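Local structure of DUF3120 domain-containing protein (Bordetella pertussis, 6RGN) at residues Val81-Asp84 / Val85-Gln89; Leu96-Leu99 / Arg100-Glu103; Leu106-Trp109 / Glu110-Pro114. The protein is a type III secretion effector whose N-terminal domain, the part described here, targets membranes and probably does so by binding the phosphoinositide PIP2. One frame throughout, in Å; residues are numbered along the deposited sequence.

Contact 1: Val81-Asp84 / Val85-Gln89; sequences VKHD and VRQFQ
H83 and Q87 stand one turn apart on helix 76-90 of this all-helical membrane-targeting domain, side by side and pointing the same way. The backbone shows the i to i+4 pattern of an alpha-helix: V85 N donates to V81 O (3.0 Å), R86 N to K82 O, Q87 N to H83 O and F88 N to D84 O. On the inner side of the helix V85 CG2 rests 3.4 Å from the carbonyl oxygen V81 O; the V81 and V85 side chains both meet F62 of helix 61-65, and V85 reaches L102 of helix 96-112. R86 bends at chi2 and chi3 and sends NH2 to Q89 OE1 (3.0 Å), on a lone pair in the amide plane, while NH1 forms a salt bridge with D60; the arginine thus ties the helix to the segment ahead of helix 61-65. H83 and Q87 both carry CG anti to the backbone N (chi1 169° and -161°), which lets the two side chains run alongside each other; their ring and amide planes are 49° apart. No direct hydrogen bond joins them. A water bridges instead, 2.6 Å from H83 NE2 in the plane of the ring, and donates to Q87 OE1 at 3.0 Å.

Contact 2: Leu96-Leu99 / Arg100-Glu103; sequences LQQL and RDLE. With NA (sodium ion), chain F.
L96 lies against R100: L96 CD2 sits over one face of the guanidinium, 3.9 Å from R100 NH2, and L96 CG is equally far from R100 NE. The arginine chain runs extended from CG to NE past the leucine, with CG beside its own backbone N (chi1 -76°), and its NH2 makes a long, weak ion pair with a sulfate, probably from the crystallisation liquor. On another side of the helix Q98 NE2 approaches D101 OD2 at 3.3 Å, too poorly angled for a hydrogen bond, with the amide and carboxylate planes 77° apart. A water spans this pair, donating to Q98 OE1 at 2.6 Å and weakly to D101 OD2. These groups ride on the first two turns of helix 96-112, an alpha-helix whose backbone bonds include R100 N to L96 O (2.9 Å, 173°) and L102 N to Q98 O. S95 OG, just before the helix, accepts from Q98 N. Farther out, L99 packs on Y134 and K135 of helix 124-140 and on F88 of helix 76-90, while L102 meets D84. E103 OE2 lies 2.8 Å from a sodium ion, which also takes a water, and the same oxygen accepts from N107 ND2.

Contact 3: Leu106-Trp109 / Glu110-Pro114; sequences LNHW and EASQP. With SO4 (sulfate ion), chain D.
S112 turns back onto H108 at the C-terminal end of helix 96-112, and the carbonyl oxygen H108 O takes two bonds from it. S112 OG donates at 2.6 Å to H108 O and S112 N at 3.0 Å, reaching the carbonyl from opposite faces of its plane. The hydroxyl gets there because chi1 of 61° sets OG between the backbone N and the carbonyl carbon. It also comes to lie over one face of the H108 imidazole, offset toward the rim, with S112 CB making a CH-pi contact 4.2 Å from the ring centroid. The next carbonyl, W109 O, accepts from Q113 N at 3.1 Å and only weakly from S112 N. Earlier in the helix L106 O is satisfied by E110 N and N107 O by A111 N (2.8 Å). Q113 leaves helical geometry and is the N-cap residue of helix 114-120. Its NE2 gives a hydrogen bond to O2 of a sulfate, probably from the crystallisation liquor, at 3.2 Å; R115 N and E116 N also bind this sulfate, so the anion occupies the start of that helix, whose dipole would probably favour it. Q113 CB touches W109 CD1 (3.7 Å), the two side chains crossing at about a right angle. The indole NE1 of W109 is satisfied by E116, and the ring stacks edge-to-face with F117, both on helix 114-120. E110 OE1 pairs with R128 of helix 124-140, where L106 packs on L127 and I131; toward helix 76-90, L106 meets V81, W109 meets L78, and both H108 and S112 touch A77.

In the fold
The three contacts come in series along the chain. Contact 1 lies within helix 76-90 and contact 2 at the beginning of the next helix, 96-112; contact 3 runs from the end of helix 96-112 into the start of helix 114-120. Centres of contacts 2 and 3 are about 16 Å apart, those of contacts 1 and 2 about 9 Å, with V81 O 3.8 Å from L102 CD1. Contact 1 is about 16 Å, centre to centre, from contact 3, yet V81 still reaches L106 and the CB of W109. Helices 76-90 and 96-112 therefore share one interface, apolar along V81, V85, L102 and L106 and polar where Q87 meets Q98, while helix 124-140 packs against contacts 2 and 3.

Contact 1: Val81-Asp84 / Val85-Gln89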
loop_
_atom_site.group_PDB
_atom_site.type_symbol
_atom_site.label_atom_id
_atom_site.label_comp_id
_atom_site.label_asym_id
_atom_site.label_seq_id
_atom_site.Cartn_x
_atom_site.Cartn_y
_atom_site.Cartn_z
ATOM N N VAL A 81 4.913 -4.682 -2.337
ATOM C CA VAL A 81 3.934 -3.674 -1.887
ATOM C C VAL A 81 2.637 -4.365 -1.475
ATOM O O VAL A 81 2.090 -3.976 -0.406
ATOM C CB VAL A 81 3.649 -2.611 -2.951
ATOM C CG1 VAL A 81 2.412 -1.832 -2.596
ATOM C CG2 VAL A 81 4.871 -1.726 -3.131
ATOM N N LYS A 82 2.082 -5.201 -2.350
ATOM C CA LYS A 82 0.766 -5.838 -2.066
ATOM C C LYS A 82 0.877 -6.684 -0.802
ATOM O O LYS A 82 -0.012 -6.574 0.098
ATOM C CB LYS A 82 0.261 -6.702 -3.229
ATOM C CG LYS A 82 0.119 -5.936 -4.534
ATOM C CD LYS A 82 -0.553 -6.746 -5.618
ATOM C CE LYS A 82 0.234 -7.954 -6.033
ATOM N NZ LYS A 82 -0.491 -8.745 -7.063
ATOM N N HIS A 83 1.980 -7.407 -0.684
ATOM C CA HIS A 83 2.200 -8.260 0.495
ATOM C C HIS A 83 2.254 -7.382 1.755
ATOM O O HIS A 83 1.749 -7.804 2.802
ATOM C CB HIS A 83 3.460 -9.106 0.327
ATOM C CG HIS A 83 3.820 -9.747 1.613
ATOM N ND1 HIS A 83 3.319 -10.951 2.009
ATOM C CD2 HIS A 83 4.622 -9.310 2.607
ATOM C CE1 HIS A 83 3.805 -11.265 3.204
ATOM N NE2 HIS A 83 4.593 -10.254 3.601
ATOM N N ASP A 84 2.960 -6.272 1.703
ATOM C CA ASP A 84 3.058 -5.371 2.869
ATOM C C ASP A 84 1.701 -4.745 3.253
ATOM O O ASP A 84 1.477 -4.514 4.464
ATOM C CB ASP A 84 4.074 -4.288 2.590
ATOM C CG ASP A 84 5.521 -4.793 2.590
ATOM O OD1 ASP A 84 5.746 -5.955 2.938
ATOM O OD2 ASP A 84 6.415 -3.970 2.256
ATOM N N VAL A 85 0.872 -4.359 2.290
ATOM C CA VAL A 85 -0.519 -3.913 2.558
ATOM C C VAL A 85 -1.218 -5.007 3.389
ATOM O O VAL A 85 -1.753 -4.695 4.478
ATOM C CB VAL A 85 -1.333 -3.597 1.285
ATOM C CG1 VAL A 85 -2.777 -3.335 1.682
ATOM C CG2 VAL A 85 -0.746 -2.400 0.580
ATOM N N ARG A 86 -1.179 -6.247 2.922
ATOM C CA ARG A 86 -1.890 -7.379 3.590
ATOM C C ARG A 86 -1.296 -7.684 4.981
ATOM O O ARG A 86 -2.048 -8.096 5.915
ATOM C CB ARG A 86 -1.786 -8.676 2.795
ATOM C CG ARG A 86 -2.288 -8.662 1.356
ATOM C CD ARG A 86 -3.503 -7.838 1.189
ATOM N NE ARG A 86 -4.423 -8.283 0.138
ATOM C CZ ARG A 86 -5.593 -7.666 -0.068
ATOM N NH1 ARG A 86 -6.389 -8.141 -1.035
ATOM N NH2 ARG A 86 -5.887 -6.533 0.648
ATOM N N GLN A 87 0.020 -7.570 5.118
ATOM C CA GLN A 87 0.671 -7.857 6.411
ATOM C C GLN A 87 0.197 -6.780 7.403
ATOM O O GLN A 87 -0.083 -7.128 8.548
ATOM C CB GLN A 87 2.201 -7.944 6.257
ATOM C CG GLN A 87 2.866 -8.675 7.410
ATOM C CD GLN A 87 2.575 -10.154 7.378
ATOM O OE1 GLN A 87 2.827 -10.805 6.373
ATOM N NE2 GLN A 87 2.039 -10.687 8.458
ATOM N N PHE A 88 0.209 -5.503 7.028
ATOM C CA PHE A 88 -0.256 -4.442 7.945
ATOM C C PHE A 88 -1.705 -4.733 8.384
ATOM O O PHE A 88 -1.960 -4.746 9.574
ATOM C CB PHE A 88 0.005 -3.066 7.365
ATOM C CG PHE A 88 -0.445 -1.977 8.297
ATOM C CD1 PHE A 88 0.185 -1.747 9.508
ATOM C CD2 PHE A 88 -1.538 -1.224 7.962
ATOM C CE1 PHE A 88 -0.258 -0.745 10.343
ATOM C CE2 PHE A 88 -2.001 -0.250 8.814
ATOM C CZ PHE A 88 -1.366 -0.018 10.023
ATOM N N GLN A 89 -2.582 -5.052 7.430
ATOM C CA GLN A 89 -4.010 -5.388 7.647
ATOM C C GLN A 89 -4.142 -6.575 8.588
ATOM O O GLN A 89 -5.049 -6.554 9.455
ATOM C CB GLN A 89 -4.675 -5.767 6.319
ATOM C CG GLN A 89 -4.978 -4.524 5.506
ATOM C CD GLN A 89 -5.568 -4.813 4.150
ATOM O OE1 GLN A 89 -5.172 -5.782 3.471
ATOM N NE2 GLN A 89 -6.597 -4.049 3.796
HETATM O O HOH W 1 5.573 -9.690 5.939
#

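Contact 2: Leu96-Leu99 / Arg100-Glu103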
loop_
_atom_site.group_PDB
_atom_site.type_symbol
_atom_site.label_atom_id
_atom_site.label_comp_id
_atom_site.label_asym_id
_atom_site.label_seq_id
_atom_site.Cartn_x
_atom_site.Cartn_y
_atom_site.Cartn_z
ATOM N N LEU A 96 3.475 -0.223 13.672
ATOM C CA LEU A 96 4.194 0.942 13.023
ATOM C C LEU A 96 5.388 0.409 12.223
ATOM O O LEU A 96 5.619 0.916 11.092
ATOM C CB LEU A 96 4.625 2.003 14.068
ATOM C CG LEU A 96 5.390 3.224 13.534
ATOM C CD1 LEU A 96 4.654 3.856 12.355
ATOM C CD2 LEU A 96 5.656 4.270 14.619
ATOM N N GLN A 97 6.029 -0.679 12.662
ATOM C CA GLN A 97 7.183 -1.227 11.900
ATOM C C GLN A 97 6.696 -1.736 10.540
ATOM O O GLN A 97 7.303 -1.428 9.514
ATOM C CB GLN A 97 7.896 -2.351 12.651
ATOM C CG GLN A 97 9.294 -2.631 12.095
ATOM C CD GLN A 97 10.338 -1.624 12.547
ATOM O OE1 GLN A 97 10.308 -0.448 12.201
ATOM N NE2 GLN A 97 11.336 -2.081 13.296
ATOM N N GLN A 98 5.597 -2.473 10.513
ATOM C CA GLN A 98 5.010 -2.960 9.231
ATOM C C GLN A 98 4.567 -1.768 8.359
ATOM O O GLN A 98 4.647 -1.819 7.107
ATOM C CB GLN A 98 3.933 -3.952 9.656
ATOM C CG GLN A 98 3.708 -5.085 8.678
ATOM C CD GLN A 98 4.923 -5.913 8.332
ATOM O OE1 GLN A 98 5.446 -6.631 9.173
ATOM N NE2 GLN A 98 5.373 -5.832 7.086
ATOM N N LEU A 99 4.046 -0.712 8.971
ATOM C CA LEU A 99 3.491 0.434 8.212
ATOM C C LEU A 99 4.652 1.141 7.528
ATOM O O LEU A 99 4.508 1.539 6.334
ATOM C CB LEU A 99 2.772 1.355 9.205
ATOM C CG LEU A 99 1.991 2.504 8.583
ATOM C CD1 LEU A 99 1.151 2.093 7.409
ATOM C CD2 LEU A 99 1.119 3.185 9.624
ATOM N N ARG A 100 5.744 1.331 8.269
ATOM C CA ARG A 100 7.028 1.853 7.741
ATOM C C ARG A 100 7.485 1.007 6.543
ATOM O O ARG A 100 7.811 1.596 5.498
ATOM C CB ARG A 100 8.068 1.935 8.853
ATOM C CG ARG A 100 7.811 3.135 9.757
ATOM C CD ARG A 100 8.850 3.394 10.830
ATOM N NE ARG A 100 8.521 4.588 11.613
ATOM C CZ ARG A 100 9.175 4.913 12.710
ATOM N NH1 ARG A 100 10.241 4.211 13.057
ATOM N NH2 ARG A 100 8.869 6.009 13.385
ATOM N N ASP A 101 7.430 -0.304 6.655
ATOM C CA ASP A 101 7.916 -1.193 5.579
ATOM C C ASP A 101 7.089 -0.933 4.330
ATOM O O ASP A 101 7.679 -0.976 3.211
ATOM C CB ASP A 101 7.777 -2.672 5.909
ATOM C CG ASP A 101 8.569 -3.137 7.104
ATOM O OD1 ASP A 101 9.567 -2.479 7.446
ATOM O OD2 ASP A 101 8.178 -4.234 7.691
ATOM N N LEU A 102 5.757 -0.804 4.500
ATOM C CA LEU A 102 4.872 -0.513 3.361
ATOM C C LEU A 102 5.275 0.808 2.685
ATOM O O LEU A 102 5.321 0.899 1.438
ATOM C CB LEU A 102 3.424 -0.451 3.839
ATOM C CG LEU A 102 2.479 0.067 2.783
ATOM C CD1 LEU A 102 2.617 -0.774 1.517
ATOM C CD2 LEU A 102 1.039 0.040 3.322
ATOM N N GLU A 103 5.573 1.819 3.463
ATOM C CA GLU A 103 5.921 3.147 2.921
ATOM C C GLU A 103 7.236 3.059 2.117
ATOM O O GLU A 103 7.257 3.578 0.963
ATOM C CB GLU A 103 5.999 4.140 4.086
ATOM C CG GLU A 103 6.097 5.546 3.568
ATOM C CD GLU A 103 7.463 6.019 3.138
ATOM O OE1 GLU A 103 8.473 5.578 3.760
ATOM O OE2 GLU A 103 7.506 6.961 2.269
HETATM NA NA NA F . 5.603 8.768 1.243
HETATM O O HOH W 2 7.901 -7.468 8.854
HETATM O O HOH W 3 5.547 6.211 0.132
#

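Contact 3: Leu106-Trp109 / Glu110-Pro114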
loop_
_atom_site.group_PDB
_atom_site.type_symbol
_atom_site.label_atom_id
_atom_site.label_comp_id
_atom_site.label_asym_id
_atom_site.label_seq_id
_atom_site.Cartn_x
_atom_site.Cartn_y
_atom_site.Cartn_z
ATOM N N LEU A 106 6.611 1.157 -1.218
ATOM C CA LEU A 106 6.046 2.096 -2.223
ATOM C C LEU A 106 7.134 2.972 -2.848
ATOM O O LEU A 106 7.135 3.078 -4.120
ATOM C CB LEU A 106 4.935 2.952 -1.602
ATOM C CG LEU A 106 3.672 2.215 -1.176
ATOM C CD1 LEU A 106 2.821 3.094 -0.247
ATOM C CD2 LEU A 106 2.833 1.848 -2.394
ATOM N N ASN A 107 8.101 3.503 -2.068
ATOM C CA ASN A 107 9.226 4.273 -2.635
ATOM C C ASN A 107 10.064 3.368 -3.551
ATOM O O ASN A 107 10.416 3.812 -4.663
ATOM C CB ASN A 107 10.108 4.833 -1.535
ATOM C CG ASN A 107 9.337 5.776 -0.608
ATOM O OD1 ASN A 107 8.303 6.323 -1.008
ATOM N ND2 ASN A 107 9.893 6.057 0.562
ATOM N N HIS A 108 10.384 2.135 -3.106
ATOM C CA HIS A 108 11.170 1.193 -3.943
ATOM C C HIS A 108 10.445 0.935 -5.272
ATOM O O HIS A 108 11.130 0.837 -6.304
ATOM C CB HIS A 108 11.457 -0.098 -3.210
ATOM C CG HIS A 108 12.136 -1.098 -4.097
ATOM N ND1 HIS A 108 13.429 -0.900 -4.567
ATOM C CD2 HIS A 108 11.754 -2.317 -4.567
ATOM C CE1 HIS A 108 13.786 -1.908 -5.354
ATOM N NE2 HIS A 108 12.799 -2.790 -5.354
ATOM N N TRP A 109 9.133 0.732 -5.232
ATOM C CA TRP A 109 8.334 0.468 -6.458
ATOM C C TRP A 109 8.410 1.685 -7.396
ATOM O O TRP A 109 8.630 1.496 -8.611
ATOM C CB TRP A 109 6.905 0.090 -6.067
ATOM C CG TRP A 109 6.010 -0.238 -7.223
ATOM C CD1 TRP A 109 6.368 -0.809 -8.408
ATOM C CD2 TRP A 109 4.637 0.140 -7.349
ATOM N NE1 TRP A 109 5.303 -0.876 -9.251
ATOM C CE2 TRP A 109 4.224 -0.268 -8.641
ATOM C CE3 TRP A 109 3.712 0.742 -6.487
ATOM C CZ2 TRP A 109 2.917 -0.101 -9.071
ATOM C CZ3 TRP A 109 2.426 0.906 -6.921
ATOM C CH2 TRP A 109 2.028 0.485 -8.196
ATOM N N GLU A 110 8.184 2.892 -6.843
ATOM C CA GLU A 110 8.232 4.144 -7.626
ATOM C C GLU A 110 9.618 4.347 -8.221
ATOM O O GLU A 110 9.657 4.770 -9.361
ATOM C CB GLU A 110 7.790 5.333 -6.798
ATOM C CG GLU A 110 7.615 6.637 -7.590
ATOM C CD GLU A 110 7.078 7.745 -6.666
ATOM O OE1 GLU A 110 6.944 7.480 -5.428
ATOM O OE2 GLU A 110 6.738 8.840 -7.180
ATOM N N ALA A 111 10.684 4.079 -7.477
ATOM C CA ALA A 111 12.060 4.245 -7.977
ATOM C C ALA A 111 12.351 3.218 -9.071
ATOM O O ALA A 111 13.098 3.586 -9.975
ATOM C CB ALA A 111 13.039 4.095 -6.851
ATOM N N SER A 112 11.949 1.941 -8.924
ATOM C CA SER A 112 12.608 0.827 -9.684
ATOM C C SER A 112 11.761 0.369 -10.885
ATOM O O SER A 112 12.276 -0.375 -11.768
ATOM C CB SER A 112 12.904 -0.357 -8.756
ATOM O OG SER A 112 11.648 -0.826 -8.237
ATOM N N GLN A 113 10.482 0.737 -10.917
ATOM C CA GLN A 113 9.528 0.274 -11.958
ATOM C C GLN A 113 8.737 1.482 -12.443
ATOM O O GLN A 113 7.518 1.591 -12.244
ATOM C CB GLN A 113 8.612 -0.813 -11.386
ATOM C CG GLN A 113 9.346 -2.073 -10.890
ATOM C CD GLN A 113 10.072 -2.912 -11.916
ATOM O OE1 GLN A 113 10.990 -3.639 -11.569
ATOM N NE2 GLN A 113 9.728 -2.800 -13.180
ATOM N N PRO A 114 9.388 2.485 -13.064
ATOM C CA PRO A 114 8.651 3.710 -13.390
ATOM C C PRO A 114 7.416 3.472 -14.258
ATOM O O PRO A 114 6.417 4.073 -13.968
ATOM C CB PRO A 114 9.657 4.636 -14.097
ATOM C CG PRO A 114 10.999 4.029 -13.777
ATOM C CD PRO A 114 10.793 2.547 -13.498
HETATM S S SO4 D . 9.608 -0.194 -15.787
HETATM O O1 SO4 D . 9.529 -1.178 -16.849
HETATM O O2 SO4 D . 8.417 -0.427 -14.961
HETATM O O3 SO4 D . 10.789 -0.426 -15.028
HETATM O O4 SO4 D . 9.646 1.080 -16.317
#